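Local coordinates for hypothetical conserved protein, GK1056 (Geobacillus kaustophilus, PDB 2QYH) that is of unknown function but is probably a magnesium-dependent phosphatase of the haloacid dehalogenase type, at residues Lys108-Ile113 with His130-Pro135; Leu101-Ala106 with Leu136-Lys141; Ile26-Arg31 with Glu245-Gly250. All coordinates share one frame; numbering follows the deposited sequence.

Contact 1: residues Lys108-Ile113 with His130-Pro135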
loop_
_atom_site.group_PDB
_atom_site.type_symbol
_atom_site.label_atom_id
_atom_site.label_comp_id
_atom_site.label_asym_id
_atom_site.label_seq_id
_atom_site.Cartn_x
_atom_site.Cartn_y
_atom_site.Cartn_z
ATOM N N LYS D 108 -5.521 6.673 10.381
ATOM C CA LYS D 108 -4.677 7.776 9.972
ATOM C C LYS D 108 -3.635 8.248 10.971
ATOM O O LYS D 108 -3.428 7.662 12.034
ATOM C CB LYS D 108 -5.554 8.964 9.560
ATOM C CG LYS D 108 -6.358 9.550 10.707
ATOM C CD LYS D 108 -7.224 10.702 10.251
ATOM C CE LYS D 108 -8.487 10.219 9.572
ATOM N NZ LYS D 108 -9.383 9.553 10.546
HETATM N N MSE D 109 -3.018 9.361 10.611
HETATM C CA MSE D 109 -1.947 9.951 11.376
HETATM C C MSE D 109 -2.106 11.482 11.394
HETATM O O MSE D 109 -2.518 12.079 10.397
HETATM C CB MSE D 109 -0.666 9.544 10.676
HETATM C CG MSE D 109 0.587 9.652 11.447
HETATM SE SE MSE D 109 1.952 9.013 10.268
HETATM C CE MSE D 109 2.718 7.684 11.415
ATOM N N ARG D 110 -1.777 12.105 12.525
ATOM C CA ARG D 110 -1.881 13.559 12.663
ATOM C C ARG D 110 -0.704 14.176 13.416
ATOM O O ARG D 110 -0.196 13.607 14.385
ATOM C CB ARG D 110 -3.189 13.935 13.369
ATOM C CG ARG D 110 -4.436 13.665 12.553
ATOM C CD ARG D 110 -4.462 14.530 11.304
ATOM N NE ARG D 110 -5.650 14.304 10.482
ATOM C CZ ARG D 110 -5.697 13.494 9.427
ATOM N NH1 ARG D 110 -4.615 12.819 9.051
ATOM N NH2 ARG D 110 -6.826 13.369 8.738
ATOM N N ALA D 111 -0.279 15.351 12.958
ATOM C CA ALA D 111 0.833 16.072 13.570
ATOM C C ALA D 111 0.330 17.225 14.438
ATOM O O ALA D 111 -0.665 17.877 14.103
ATOM C CB ALA D 111 1.758 16.602 12.492
ATOM N N SER D 112 1.020 17.469 15.550
ATOM C CA SER D 112 0.648 18.541 16.474
ATOM C C SER D 112 1.066 19.924 15.968
ATOM O O SER D 112 0.451 20.925 16.319
ATOM C CB SER D 112 1.262 18.283 17.857
ATOM O OG SER D 112 2.679 18.204 17.801
ATOM N N ILE D 113 2.106 19.967 15.139
ATOM C CA ILE D 113 2.616 21.216 14.572
ATOM C C ILE D 113 2.734 21.088 13.048
ATOM O O ILE D 113 3.178 20.055 12.545
ATOM C CB ILE D 113 4.019 21.554 15.138
ATOM C CG1 ILE D 113 3.962 21.644 16.664
ATOM C CG2 ILE D 113 4.519 22.861 14.549
ATOM C CD1 ILE D 113 5.305 21.905 17.325
ATOM N N HIS D 130 4.220 14.903 5.093
ATOM C CA HIS D 130 3.949 15.474 6.403
ATOM C C HIS D 130 2.473 15.223 6.745
ATOM O O HIS D 130 1.567 15.533 5.962
ATOM C CB HIS D 130 4.308 16.970 6.397
ATOM C CG HIS D 130 4.393 17.586 7.761
ATOM N ND1 HIS D 130 3.294 17.717 8.583
ATOM C CD2 HIS D 130 5.430 18.146 8.426
ATOM C CE1 HIS D 130 3.653 18.335 9.696
ATOM N NE2 HIS D 130 4.945 18.606 9.624
ATOM N N PRO D 131 2.214 14.609 7.913
ATOM C CA PRO D 131 0.819 14.354 8.261
ATOM C C PRO D 131 -0.021 15.624 8.356
ATOM O O PRO D 131 0.503 16.715 8.613
ATOM C CB PRO D 131 0.937 13.616 9.596
ATOM C CG PRO D 131 2.198 12.821 9.408
ATOM C CD PRO D 131 3.101 13.937 8.879
ATOM N N PRO D 132 -1.336 15.506 8.119
ATOM C CA PRO D 132 -2.177 16.701 8.212
ATOM C C PRO D 132 -2.055 17.201 9.647
ATOM O O PRO D 132 -1.747 16.417 10.544
ATOM C CB PRO D 132 -3.574 16.168 7.902
ATOM C CG PRO D 132 -3.299 15.005 6.985
ATOM C CD PRO D 132 -2.116 14.343 7.650
ATOM N N VAL D 133 -2.299 18.488 9.873
ATOM C CA VAL D 133 -2.174 19.048 11.215
ATOM C C VAL D 133 -3.458 19.017 12.043
ATOM O O VAL D 133 -4.537 19.346 11.549
ATOM C CB VAL D 133 -1.666 20.508 11.161
ATOM C CG1 VAL D 133 -1.337 21.005 12.566
ATOM C CG2 VAL D 133 -0.447 20.593 10.268
ATOM N N ASP D 134 -3.327 18.610 13.303
ATOM C CA ASP D 134 -4.455 18.549 14.235
ATOM C C ASP D 134 -3.946 18.319 15.659
ATOM O O ASP D 134 -3.908 17.189 16.142
ATOM C CB ASP D 134 -5.418 17.427 13.867
ATOM C CG ASP D 134 -6.619 17.382 14.785
ATOM O OD1 ASP D 134 -6.602 18.074 15.827
ATOM O OD2 ASP D 134 -7.581 16.655 14.470
ATOM N N PRO D 135 -3.567 19.402 16.353
ATOM C CA PRO D 135 -3.046 19.375 17.722
ATOM C C PRO D 135 -3.900 18.678 18.779
ATOM O O PRO D 135 -3.401 18.336 19.852
ATOM C CB PRO D 135 -2.846 20.856 18.035
ATOM C CG PRO D 135 -2.538 21.441 16.700
ATOM C CD PRO D 135 -3.585 20.783 15.843
#

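Contact 2: residues Leu101-Ala106 with Leu136-Lys141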
loop_
_atom_site.group_PDB
_atom_site.type_symbol
_atom_site.label_atom_id
_atom_site.label_comp_id
_atom_site.label_asym_id
_atom_site.label_seq_id
_atom_site.Cartn_x
_atom_site.Cartn_y
_atom_site.Cartn_z
ATOM N N LEU D 101 4.674 16.278 18.099
ATOM C CA LEU D 101 4.345 14.861 18.140
ATOM C C LEU D 101 3.430 14.552 16.980
ATOM O O LEU D 101 2.874 15.451 16.352
ATOM C CB LEU D 101 3.607 14.482 19.422
ATOM C CG LEU D 101 4.311 14.513 20.769
ATOM C CD1 LEU D 101 4.716 15.935 21.119
ATOM C CD2 LEU D 101 3.356 13.963 21.807
ATOM N N VAL D 102 3.288 13.267 16.693
ATOM C CA VAL D 102 2.385 12.823 15.649
ATOM C C VAL D 102 1.561 11.740 16.321
ATOM O O VAL D 102 2.112 10.836 16.948
ATOM C CB VAL D 102 3.140 12.263 14.420
ATOM C CG1 VAL D 102 2.200 11.433 13.554
ATOM C CG2 VAL D 102 3.700 13.424 13.594
ATOM N N PHE D 103 0.242 11.874 16.223
ATOM C CA PHE D 103 -0.691 10.921 16.816
ATOM C C PHE D 103 -1.132 9.921 15.758
ATOM O O PHE D 103 -1.556 10.310 14.670
ATOM C CB PHE D 103 -1.901 11.665 17.369
ATOM C CG PHE D 103 -1.536 12.855 18.189
ATOM C CD1 PHE D 103 -0.883 12.701 19.407
ATOM C CD2 PHE D 103 -1.801 14.140 17.722
ATOM C CE1 PHE D 103 -0.492 13.816 20.153
ATOM C CE2 PHE D 103 -1.417 15.261 18.455
ATOM C CZ PHE D 103 -0.759 15.099 19.674
HETATM N N MSE D 104 -1.035 8.635 16.094
HETATM C CA MSE D 104 -1.387 7.551 15.180
HETATM C C MSE D 104 -2.486 6.613 15.675
HETATM O O MSE D 104 -2.476 6.176 16.828
HETATM C CB MSE D 104 -0.156 6.699 14.902
HETATM C CG MSE D 104 1.059 7.462 14.465
HETATM SE SE MSE D 104 2.629 6.347 14.622
HETATM C CE MSE D 104 2.320 5.157 13.133
ATOM N N ASP D 105 -3.445 6.317 14.803
ATOM C CA ASP D 105 -4.488 5.357 15.137
ATOM C C ASP D 105 -4.490 4.351 13.991
ATOM O O ASP D 105 -3.584 4.368 13.166
ATOM C CB ASP D 105 -5.862 6.023 15.345
ATOM C CG ASP D 105 -6.453 6.608 14.081
ATOM O OD1 ASP D 105 -5.886 6.430 12.984
ATOM O OD2 ASP D 105 -7.518 7.252 14.202
ATOM N N ALA D 106 -5.481 3.477 13.927
ATOM C CA ALA D 106 -5.498 2.469 12.881
ATOM C C ALA D 106 -5.727 2.982 11.457
ATOM O O ALA D 106 -5.240 2.379 10.494
ATOM C CB ALA D 106 -6.523 1.405 13.222
ATOM N N LEU D 136 -5.176 18.460 18.489
ATOM C CA LEU D 136 -6.047 17.826 19.470
ATOM C C LEU D 136 -6.693 16.534 18.997
ATOM O O LEU D 136 -7.739 16.144 19.512
ATOM C CB LEU D 136 -7.140 18.809 19.895
ATOM C CG LEU D 136 -6.658 20.138 20.490
ATOM C CD1 LEU D 136 -7.854 21.027 20.778
ATOM C CD2 LEU D 136 -5.854 19.877 21.760
ATOM N N TYR D 137 -6.064 15.862 18.036
ATOM C CA TYR D 137 -6.606 14.621 17.490
ATOM C C TYR D 137 -6.779 13.524 18.539
ATOM O O TYR D 137 -7.748 12.765 18.503
ATOM C CB TYR D 137 -5.711 14.123 16.352
ATOM C CG TYR D 137 -6.294 12.961 15.584
ATOM C CD1 TYR D 137 -5.877 11.655 15.830
ATOM C CD2 TYR D 137 -7.285 13.166 14.631
ATOM C CE1 TYR D 137 -6.434 10.580 15.140
ATOM C CE2 TYR D 137 -7.850 12.102 13.936
ATOM C CZ TYR D 137 -7.423 10.808 14.195
ATOM O OH TYR D 137 -7.991 9.750 13.514
ATOM N N TYR D 138 -5.844 13.458 19.479
ATOM C CA TYR D 138 -5.878 12.452 20.536
ATOM C C TYR D 138 -7.015 12.650 21.535
ATOM O O TYR D 138 -7.414 11.712 22.229
ATOM C CB TYR D 138 -4.552 12.449 21.302
ATOM C CG TYR D 138 -4.300 13.718 22.083
ATOM C CD1 TYR D 138 -3.803 14.861 21.456
ATOM C CD2 TYR D 138 -4.584 13.785 23.447
ATOM C CE1 TYR D 138 -3.597 16.044 22.170
ATOM C CE2 TYR D 138 -4.384 14.964 24.170
ATOM C CZ TYR D 138 -3.888 16.089 23.526
ATOM O OH TYR D 138 -3.685 17.252 24.235
ATOM N N GLU D 139 -7.533 13.869 21.609
ATOM C CA GLU D 139 -8.606 14.189 22.542
ATOM C C GLU D 139 -9.943 13.505 22.249
ATOM O O GLU D 139 -10.725 13.245 23.162
ATOM C CB GLU D 139 -8.800 15.710 22.594
ATOM C CG GLU D 139 -7.583 16.470 23.117
ATOM C CD GLU D 139 -7.494 16.483 24.637
ATOM O OE1 GLU D 139 -7.894 15.482 25.271
ATOM O OE2 GLU D 139 -7.013 17.494 25.198
ATOM N N ASN D 140 -10.202 13.195 20.986
ATOM C CA ASN D 140 -11.466 12.568 20.612
ATOM C C ASN D 140 -11.315 11.249 19.852
ATOM O O ASN D 140 -12.302 10.647 19.425
ATOM C CB ASN D 140 -12.278 13.561 19.787
ATOM C CG ASN D 140 -11.396 14.521 19.013
ATOM O OD1 ASN D 140 -10.580 14.106 18.188
ATOM N ND2 ASN D 140 -11.546 15.814 19.283
ATOM N N LYS D 141 -10.077 10.799 19.690
ATOM C CA LYS D 141 -9.800 9.553 18.986
ATOM C C LYS D 141 -8.870 8.682 19.812
ATOM O O LYS D 141 -8.075 9.193 20.599
ATOM C CB LYS D 141 -9.129 9.838 17.637
ATOM C CG LYS D 141 -10.047 10.347 16.545
ATOM C CD LYS D 141 -11.108 9.312 16.212
ATOM C CE LYS D 141 -11.910 9.710 14.982
ATOM N NZ LYS D 141 -11.036 9.848 13.777
#

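Contact 3: residues Ile26-Arg31 with Glu245-Gly250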
loop_
_atom_site.group_PDB
_atom_site.type_symbol
_atom_site.label_atom_id
_atom_site.label_comp_id
_atom_site.label_asym_id
_atom_site.label_seq_id
_atom_site.Cartn_x
_atom_site.Cartn_y
_atom_site.Cartn_z
ATOM N N ILE D 26 4.567 -15.832 -1.966
ATOM C CA ILE D 26 3.150 -15.800 -2.305
ATOM C C ILE D 26 2.649 -17.244 -2.319
ATOM O O ILE D 26 1.555 -17.527 -1.834
ATOM C CB ILE D 26 2.909 -15.148 -3.692
ATOM C CG1 ILE D 26 3.171 -13.638 -3.606
ATOM C CG2 ILE D 26 1.485 -15.430 -4.180
ATOM C CD1 ILE D 26 2.912 -12.899 -4.896
ATOM N N GLU D 27 3.453 -18.159 -2.868
ATOM C CA GLU D 27 3.088 -19.577 -2.902
ATOM C C GLU D 27 3.051 -20.098 -1.467
ATOM O O GLU D 27 2.117 -20.798 -1.069
ATOM C CB GLU D 27 4.121 -20.397 -3.673
ATOM C CG GLU D 27 3.594 -21.194 -4.864
ATOM C CD GLU D 27 2.263 -21.896 -4.621
ATOM O OE1 GLU D 27 1.207 -21.244 -4.772
ATOM O OE2 GLU D 27 2.270 -23.101 -4.286
ATOM N N ALA D 28 4.092 -19.759 -0.706
ATOM C CA ALA D 28 4.202 -20.175 0.679
ATOM C C ALA D 28 2.916 -19.859 1.449
ATOM O O ALA D 28 2.286 -20.758 2.013
ATOM C CB ALA D 28 5.394 -19.477 1.334
ATOM N N VAL D 29 2.533 -18.580 1.460
ATOM C CA VAL D 29 1.335 -18.145 2.165
ATOM C C VAL D 29 0.092 -18.873 1.655
ATOM O O VAL D 29 -0.763 -19.291 2.441
ATOM C CB VAL D 29 1.129 -16.616 2.039
ATOM C CG1 VAL D 29 -0.217 -16.226 2.596
ATOM C CG2 VAL D 29 2.231 -15.872 2.803
ATOM N N ARG D 30 -0.003 -19.032 0.341
ATOM C CA ARG D 30 -1.140 -19.728 -0.242
ATOM C C ARG D 30 -1.237 -21.138 0.336
ATOM O O ARG D 30 -2.288 -21.541 0.822
ATOM C CB ARG D 30 -0.992 -19.798 -1.763
ATOM C CG ARG D 30 -1.904 -20.805 -2.413
ATOM C CD ARG D 30 -1.620 -20.945 -3.893
ATOM N NE ARG D 30 -2.322 -22.096 -4.447
ATOM C CZ ARG D 30 -1.861 -23.340 -4.433
ATOM N NH1 ARG D 30 -2.589 -24.314 -4.958
ATOM N NH2 ARG D 30 -0.667 -23.611 -3.922
ATOM N N ARG D 31 -0.127 -21.874 0.289
ATOM C CA ARG D 31 -0.067 -23.237 0.802
ATOM C C ARG D 31 -0.427 -23.308 2.281
ATOM O O ARG D 31 -1.173 -24.200 2.690
ATOM C CB ARG D 31 1.330 -23.834 0.577
ATOM C CG ARG D 31 1.662 -24.156 -0.877
ATOM C CD ARG D 31 0.748 -25.245 -1.401
ATOM N NE ARG D 31 0.865 -26.459 -0.598
ATOM C CZ ARG D 31 1.848 -27.348 -0.719
ATOM N NH1 ARG D 31 2.807 -27.169 -1.622
ATOM N NH2 ARG D 31 1.880 -28.411 0.076
ATOM N N GLU D 245 14.368 -17.701 -1.598
ATOM C CA GLU D 245 13.205 -18.488 -1.215
ATOM C C GLU D 245 13.284 -18.841 0.268
ATOM O O GLU D 245 12.835 -19.909 0.692
ATOM C CB GLU D 245 13.127 -19.763 -2.055
ATOM C CG GLU D 245 13.255 -19.525 -3.549
ATOM C CD GLU D 245 12.660 -20.661 -4.358
ATOM O OE1 GLU D 245 12.751 -21.821 -3.900
ATOM O OE2 GLU D 245 12.105 -20.401 -5.449
ATOM N N GLY D 246 13.853 -17.925 1.048
ATOM C CA GLY D 246 13.999 -18.141 2.477
ATOM C C GLY D 246 12.746 -18.621 3.189
ATOM O O GLY D 246 12.773 -19.622 3.912
ATOM N N ILE D 247 11.640 -17.914 2.987
ATOM C CA ILE D 247 10.396 -18.290 3.633
ATOM C C ILE D 247 9.839 -19.627 3.160
ATOM O O ILE D 247 9.454 -20.458 3.978
ATOM C CB ILE D 247 9.356 -17.189 3.465
ATOM C CG1 ILE D 247 9.762 -16.019 4.361
ATOM C CG2 ILE D 247 7.965 -17.711 3.817
ATOM C CD1 ILE D 247 8.844 -14.857 4.310
ATOM N N TRP D 248 9.808 -19.840 1.848
ATOM C CA TRP D 248 9.310 -21.093 1.299
ATOM C C TRP D 248 10.138 -22.270 1.805
ATOM O O TRP D 248 9.600 -23.271 2.283
ATOM C CB TRP D 248 9.357 -21.052 -0.232
ATOM C CG TRP D 248 9.099 -22.379 -0.872
ATOM C CD1 TRP D 248 10.031 -23.314 -1.225
ATOM C CD2 TRP D 248 7.825 -22.946 -1.192
ATOM N NE1 TRP D 248 9.417 -24.428 -1.743
ATOM C CE2 TRP D 248 8.059 -24.228 -1.735
ATOM C CE3 TRP D 248 6.505 -22.494 -1.069
ATOM C CZ2 TRP D 248 7.024 -25.069 -2.156
ATOM C CZ3 TRP D 248 5.472 -23.330 -1.488
ATOM C CH2 TRP D 248 5.741 -24.604 -2.026
ATOM N N TYR D 249 11.455 -22.136 1.695
ATOM C CA TYR D 249 12.372 -23.176 2.130
ATOM C C TYR D 249 12.183 -23.483 3.609
ATOM O O TYR D 249 12.063 -24.645 4.006
ATOM C CB TYR D 249 13.817 -22.745 1.870
ATOM C CG TYR D 249 14.836 -23.771 2.296
ATOM C CD1 TYR D 249 15.541 -23.633 3.494
ATOM C CD2 TYR D 249 15.070 -24.904 1.520
ATOM C CE1 TYR D 249 16.456 -24.602 3.906
ATOM C CE2 TYR D 249 15.979 -25.876 1.920
ATOM C CZ TYR D 249 16.668 -25.723 3.111
ATOM O OH TYR D 249 17.564 -26.689 3.494
ATOM N N GLY D 250 12.157 -22.432 4.421
ATOM C CA GLY D 250 11.988 -22.613 5.849
ATOM C C GLY D 250 10.714 -23.360 6.184
ATOM O O GLY D 250 10.737 -24.337 6.931
#

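Contact 1: residues Lys108-Ile113 with His130-Pro135
Ala-111 is gripped through both of its backbone polar atoms by the 130-135 loop. Its N-H donates to Pro-132 O at 3.0 Å, and its O accepts from Asp-134 N at 2.9 Å, each with an angle of 175° at the hydrogen. These bonds flank Val-133 and define a single beta bridge between Ala-111 and Val-133, whose CA atoms are 4.8 Å apart. The touching parts run 74° apart, consistent with pairing that stops after one bridge.

Van der Waals packing centres on Arg-110. Its chain bends at chi2 (-64°), which turns CD toward Pro-132, and Pro-132 CB sits 3.5 Å above one face of the guanidinium, near the rim; Lys-108 CD covers the opposite face. The selenomethionine Met-109 lies alongside Pro-131, pointing the same way, with SE 3.9 Å from Pro-131 CG.

Polar side-chain contacts form a third group. Arg-110 NH1 donates to Met-109 O, which limits rotation of the guanidinium. His-130 ND1 donates to a lone pair of Pro-131 O at 3.0 Å, close to the ring plane, and His-130 CE1, at the ring edge, meets Ile-113 O at 3.4 Å.

Strand 109-111 is an outermost strand of the five-stranded antiparallel sheet: 101-104 pairs with it, Arg-110 bonding to Phe-103, while Ile-119 of helix 117-124 packs on Ala-111, His-130 and Pro-131.

Contact 2: residues Leu101-Ala106 with Leu136-Lys141
Phe-103 and Tyr-138 mark where the two backbones come nearest, with CA atoms 6.6 Å apart; at Asp-105 and Lys-141 the CA atoms are 7.8 Å apart. Segment 101-106 is mostly strand, and 136-141 carries a weakly bonded helix at about 137-140; the contacts across the gap are made by side chains. Tyr-138 CD1 stands over one face of the Phe-103 ring, toward its rim, 3.5 Å from Phe-103 CZ. The two rings are oblique, their planes 44° apart. Tyr-137 CB approaches Phe-103 CD2 at 4.1 Å. This places the helical turn against one side of the antiparallel sheet in what is probably the cap domain of a Cof-type hydrolase; Val-87 and Arg-88 of helix 84-96 also touch Tyr-138. Tyr-137 carries its CG anti to the backbone N (chi1 -171°). Its OH donates to Asp-105 OD2 at 2.6 Å, arriving from above the carboxylate plane, 42° out of it. The same OH accepts from Lys-141 NZ at 3.1 Å and is also bonded to Lys-108 NZ, while Lys-141 CG covers a face of the Tyr-137 ring. A phenylalanine in place of Tyr-137 would probably leave Asp-105 OD2 without this donor and deprive both lysines of a shared partner. Asp-105 OD1 is engaged by Lys-108 N.

Contact 3: residues Ile26-Arg31 with Glu245-Gly250
Trp-248 turns the edge of its six-membered ring, at CE3, to Ala-28, joining helix 246-253 near the C-terminus to helix 23-34. The latter is the crossover helix between parallel strands 5-8 and 38-42 of the Rossmann-like core sheet found in the haloacid dehalogenase family. The axes of the two short segments approach to 8.9 Å, with N-to-C directions 39° apart. Trp-248 has the most surface buried here. Its CG is anti to the backbone N (chi1 170°). Across the contact, Trp-248 CE3 is 3.7 Å from Ala-28 N, which lies near the ring plane, and Glu-27 CB is 3.9 Å from Trp-248 CZ3. Arg-31, its chain bent at chi2 and chi3, has NH1 3.9 Å from Trp-248 CH2; guanidinium and ring planes are 68° apart, so the two groups are not stacked flat. Arg-30, salt-bridged to Glu-27, forms a second salt bridge, from NH1, to Asp-115 of the second subunit. Ile-247 touches Thr-13, part of a sequence matching the HAD-type DxDx(T/V) motif, a probable assignment. Ala-28 CA is 5.2 Å from Trp-248 CA, consistent with a small side chain at the interface, and Ala-28 presents CB to both partners: to Trp-248 CE3 and, at 4.0 Å, to Ile-247 CG2.

Overall arrangement
Contacts 1 and 2 form one continuous region, their centres 8 Å apart. Strands 109-111 and 101-104 are adjacent in the same antiparallel sheet, and Ser-112 OG probably bonds to Leu-101 N at 2.8 Å; along the chain, contact 1 is nested inside the loop that contact 2 closes. Contact 3 encloses both in sequence but lies across the chain's centre, about 38 Å from contact 1 and 37 Å from contact 2 between centres, with nearest atoms about 24 and 21 Å away. It belongs to the core domain, where Ile-247 borders the probable DxDx(T/V) motif. Glycerol, probably from crystallisation, lies by Arg-110 of contact 1.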